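Local coordinates for Low temperature requirement C protein (Listeria monocytogenes, PDB 1Y9I) that probably acts as a phosphatidylglycerophosphatase, a lipid phosphatase of the PgpA family, and carries calcium and magnesium ions at a binuclear metal site, at residues V23-I28 and Q50-V55. Numbering follows the deposited sequence.
Sequences VEIDDI and QNVEHV
Val52 fits against Ile25 and Ile28, one helical turn apart on the first turn of helix 25-36: its CG1 reaches both isoleucines, its CG2 only Ile28. CG2 of Val52 packs 3.9 Å from CG2 of Ile28, while CG1 lies 4.1 Å from CG2 of Ile25 and equally near CB of Ile28. The approaches differ: Val52 runs past Ile25 in the opposite sense, the two lying alongside, whereas it meets Ile28 at a slant. In both isoleucines CG1 stands beside the backbone N (chi1 -61° in Ile25), which leaves the branch methyl CG2 anti to that N and turned to the valine. The backbones are close here, with 7.1 Å between CA of Ile28 and CA of Val52.

Glu53 makes a smaller contribution, to Ile25 alone. Its chain is bent at chi2 (-70°), which brings the carboxylate back across Ile25 at about a right angle. OE2 sits 3.8 Å from both CG1 and CG2 of Ile25, in the fork of its branch; OE1 is held in a salt bridge to Arg15. No hydrogen bond joins the two segments.

At the start of helix 25-36, Glu24 occupies the N-cap position. Its backbone N donates to OD2 of Asp27 at 2.7 Å, meeting that oxygen on the anti side, 22° out of the carboxylate plane, and Asp27 N in turn bonds to the backbone O of Glu24.

The contact is plain apolar helix-helix packing in an all-helical subunit, with a carboxylate at its edge, and sets the N-terminal turn of helix 25-36 against helix 45-56. Arg49, on the latter helix, forms a second link through a salt bridge to Asp26, and helix 143-160 lies against both segments, touching Ile28 through Ile150 and Asn51 through Leu158.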
ATOM      1  N   VAL A  23     -25.318  -0.473  -9.958  1.00 28.02           N
ATOM      2  CA  VAL A  23     -24.160  -0.636 -10.833  1.00 26.30           C
ATOM      3  C   VAL A  23     -24.186  -1.971 -11.569  1.00 27.16           C
ATOM      4  O   VAL A  23     -24.126  -3.034 -10.957  1.00 28.73           O
ATOM      5  CB  VAL A  23     -22.841  -0.526 -10.035  1.00 26.60           C
ATOM      6  CG1 VAL A  23     -21.650  -0.557 -10.985  1.00 24.11           C
ATOM      7  CG2 VAL A  23     -22.836   0.763  -9.228  1.00 24.43           C
ATOM      8  N   GLU A  24     -24.283  -1.907 -12.891  1.00 27.39           N
ATOM      9  CA  GLU A  24     -24.316  -3.110 -13.710  1.00 27.51           C
ATOM     10  C   GLU A  24     -22.912  -3.369 -14.256  1.00 26.61           C
ATOM     11  O   GLU A  24     -22.094  -2.453 -14.343  1.00 24.10           O
ATOM     12  CB  GLU A  24     -25.290  -2.926 -14.880  1.00 30.97           C
ATOM     13  CG  GLU A  24     -26.741  -2.631 -14.490  1.00 34.24           C
ATOM     14  CD  GLU A  24     -27.455  -3.829 -13.887  1.00 36.20           C
ATOM     15  OE1 GLU A  24     -27.072  -4.977 -14.199  1.00 39.02           O
ATOM     16  OE2 GLU A  24     -28.416  -3.625 -13.114  1.00 37.92           O
ATOM     17  N   ILE A  25     -22.642  -4.616 -14.622  1.00 25.62           N
ATOM     18  CA  ILE A  25     -21.343  -4.998 -15.168  1.00 26.88           C
ATOM     19  C   ILE A  25     -20.938  -4.093 -16.331  1.00 27.68           C
ATOM     20  O   ILE A  25     -19.796  -3.639 -16.403  1.00 26.14           O
ATOM     21  CB  ILE A  25     -21.359  -6.464 -15.665  1.00 28.16           C
ATOM     22  CG1 ILE A  25     -21.673  -7.406 -14.500  1.00 30.80           C
ATOM     23  CG2 ILE A  25     -20.026  -6.818 -16.308  1.00 27.68           C
ATOM     24  CD1 ILE A  25     -20.714  -7.300 -13.331  1.00 32.01           C
ATOM     25  N   ASP A  26     -21.879  -3.837 -17.237  1.00 28.93           N
ATOM     26  CA  ASP A  26     -21.620  -2.989 -18.399  1.00 30.05           C
ATOM     27  C   ASP A  26     -21.227  -1.561 -18.038  1.00 28.49           C
ATOM     28  O   ASP A  26     -20.484  -0.913 -18.777  1.00 28.76           O
ATOM     29  CB  ASP A  26     -22.844  -2.973 -19.322  1.00 34.81           C
ATOM     30  CG  ASP A  26     -22.852  -4.134 -20.299  1.00 36.30           C
ATOM     31  OD1 ASP A  26     -22.433  -5.243 -19.910  1.00 38.36           O
ATOM     32  OD2 ASP A  26     -23.287  -3.939 -21.453  1.00 42.04           O
ATOM     33  N   ASP A  27     -21.723  -1.063 -16.910  1.00 27.60           N
ATOM     34  CA  ASP A  27     -21.380   0.290 -16.489  1.00 24.51           C
ATOM     35  C   ASP A  27     -19.891   0.337 -16.149  1.00 23.66           C
ATOM     36  O   ASP A  27     -19.195   1.309 -16.462  1.00 23.08           O
ATOM     37  CB  ASP A  27     -22.211   0.706 -15.269  1.00 28.17           C
ATOM     38  CG  ASP A  27     -23.709   0.670 -15.538  1.00 31.96           C
ATOM     39  OD1 ASP A  27     -24.135   1.171 -16.603  1.00 30.16           O
ATOM     40  OD2 ASP A  27     -24.461   0.153 -14.679  1.00 30.88           O
ATOM     41  N   ILE A  28     -19.404  -0.721 -15.507  1.00 21.03           N
ATOM     42  CA  ILE A  28     -17.998  -0.785 -15.143  1.00 20.88           C
ATOM     43  C   ILE A  28     -17.155  -1.032 -16.392  1.00 20.46           C
ATOM     44  O   ILE A  28     -16.076  -0.458 -16.544  1.00 20.02           O
ATOM     45  CB  ILE A  28     -17.723  -1.908 -14.120  1.00 21.28           C
ATOM     46  CG1 ILE A  28     -18.663  -1.768 -12.917  1.00 21.38           C
ATOM     47  CG2 ILE A  28     -16.278  -1.816 -13.636  1.00 20.32           C
ATOM     48  CD1 ILE A  28     -18.373  -2.748 -11.792  1.00 20.48           C
ATOM     49  N   GLN A  50     -15.352  -8.920 -20.011  1.00 26.58           N
ATOM     50  CA  GLN A  50     -14.725 -10.158 -19.547  1.00 26.48           C
ATOM     51  C   GLN A  50     -13.696  -9.906 -18.447  1.00 25.15           C
ATOM     52  O   GLN A  50     -13.576 -10.687 -17.506  1.00 24.74           O
ATOM     53  CB  GLN A  50     -14.033 -10.878 -20.710  1.00 27.52           C
ATOM     54  CG  GLN A  50     -14.970 -11.426 -21.776  1.00 31.01           C
ATOM     55  CD  GLN A  50     -14.213 -12.128 -22.887  1.00 32.70           C
ATOM     56  OE1 GLN A  50     -13.418 -13.034 -22.631  1.00 34.88           O
ATOM     57  NE2 GLN A  50     -14.453 -11.715 -24.127  1.00 35.04           N
ATOM     58  N   ASN A  51     -12.937  -8.827 -18.579  1.00 23.52           N
ATOM     59  CA  ASN A  51     -11.932  -8.514 -17.573  1.00 22.96           C
ATOM     60  C   ASN A  51     -12.595  -8.064 -16.272  1.00 21.64           C
ATOM     61  O   ASN A  51     -12.078  -8.333 -15.188  1.00 21.76           O
ATOM     62  CB  ASN A  51     -10.964  -7.450 -18.099  1.00 21.68           C
ATOM     63  CG  ASN A  51      -9.847  -8.051 -18.950  1.00 23.57           C
ATOM     64  OD1 ASN A  51      -8.878  -8.605 -18.425  1.00 21.13           O
ATOM     65  ND2 ASN A  51      -9.988  -7.956 -20.273  1.00 21.58           N
ATOM     66  N   VAL A  52     -13.736  -7.387 -16.379  1.00 21.79           N
ATOM     67  CA  VAL A  52     -14.458  -6.951 -15.183  1.00 21.00           C
ATOM     68  C   VAL A  52     -14.932  -8.206 -14.451  1.00 22.95           C
ATOM     69  O   VAL A  52     -14.802  -8.312 -13.229  1.00 21.41           O
ATOM     70  CB  VAL A  52     -15.680  -6.069 -15.540  1.00 22.39           C
ATOM     71  CG1 VAL A  52     -16.552  -5.847 -14.300  1.00 23.22           C
ATOM     72  CG2 VAL A  52     -15.214  -4.721 -16.088  1.00 22.08           C
ATOM     73  N   GLU A  53     -15.467  -9.162 -15.208  1.00 23.80           N
ATOM     74  CA  GLU A  53     -15.945 -10.415 -14.632  1.00 26.06           C
ATOM     75  C   GLU A  53     -14.828 -11.124 -13.876  1.00 26.00           C
ATOM     76  O   GLU A  53     -15.045 -11.635 -12.775  1.00 26.58           O
ATOM     77  CB  GLU A  53     -16.496 -11.340 -15.726  1.00 27.33           C
ATOM     78  CG  GLU A  53     -17.807 -10.875 -16.356  1.00 29.32           C
ATOM     79  CD  GLU A  53     -18.991 -10.972 -15.402  1.00 31.37           C
ATOM     80  OE1 GLU A  53     -18.805 -11.455 -14.265  1.00 32.23           O
ATOM     81  OE2 GLU A  53     -20.109 -10.567 -15.792  1.00 29.94           O
ATOM     82  N   HIS A  54     -13.634 -11.155 -14.462  1.00 26.39           N
ATOM     83  CA  HIS A  54     -12.493 -11.801 -13.823  1.00 26.90           C
ATOM     84  C   HIS A  54     -12.116 -11.143 -12.500  1.00 26.84           C
ATOM     85  O   HIS A  54     -11.745 -11.827 -11.544  1.00 26.54           O
ATOM     86  CB  HIS A  54     -11.275 -11.799 -14.748  1.00 29.65           C
ATOM     87  CG  HIS A  54     -11.269 -12.917 -15.742  1.00 33.35           C
ATOM     88  ND1 HIS A  54     -11.427 -12.711 -17.095  1.00 35.33           N
ATOM     89  CD2 HIS A  54     -11.106 -14.252 -15.581  1.00 35.32           C
ATOM     90  CE1 HIS A  54     -11.359 -13.870 -17.726  1.00 36.46           C
ATOM     91  NE2 HIS A  54     -11.165 -14.821 -16.831  1.00 37.16           N
ATOM     92  N   VAL A  55     -12.205  -9.819 -12.445  1.00 24.31           N
ATOM     93  CA  VAL A  55     -11.881  -9.099 -11.220  1.00 23.32           C
ATOM     94  C   VAL A  55     -12.886  -9.448 -10.114  1.00 23.58           C
ATOM     95  O   VAL A  55     -12.503  -9.708  -8.969  1.00 22.45           O
ATOM     96  CB  VAL A  55     -11.882  -7.567 -11.466  1.00 23.97           C
ATOM     97  CG1 VAL A  55     -11.723  -6.816 -10.151  1.00 22.92           C
ATOM     98  CG2 VAL A  55     -10.737  -7.196 -12.409  1.00 20.37           C
TER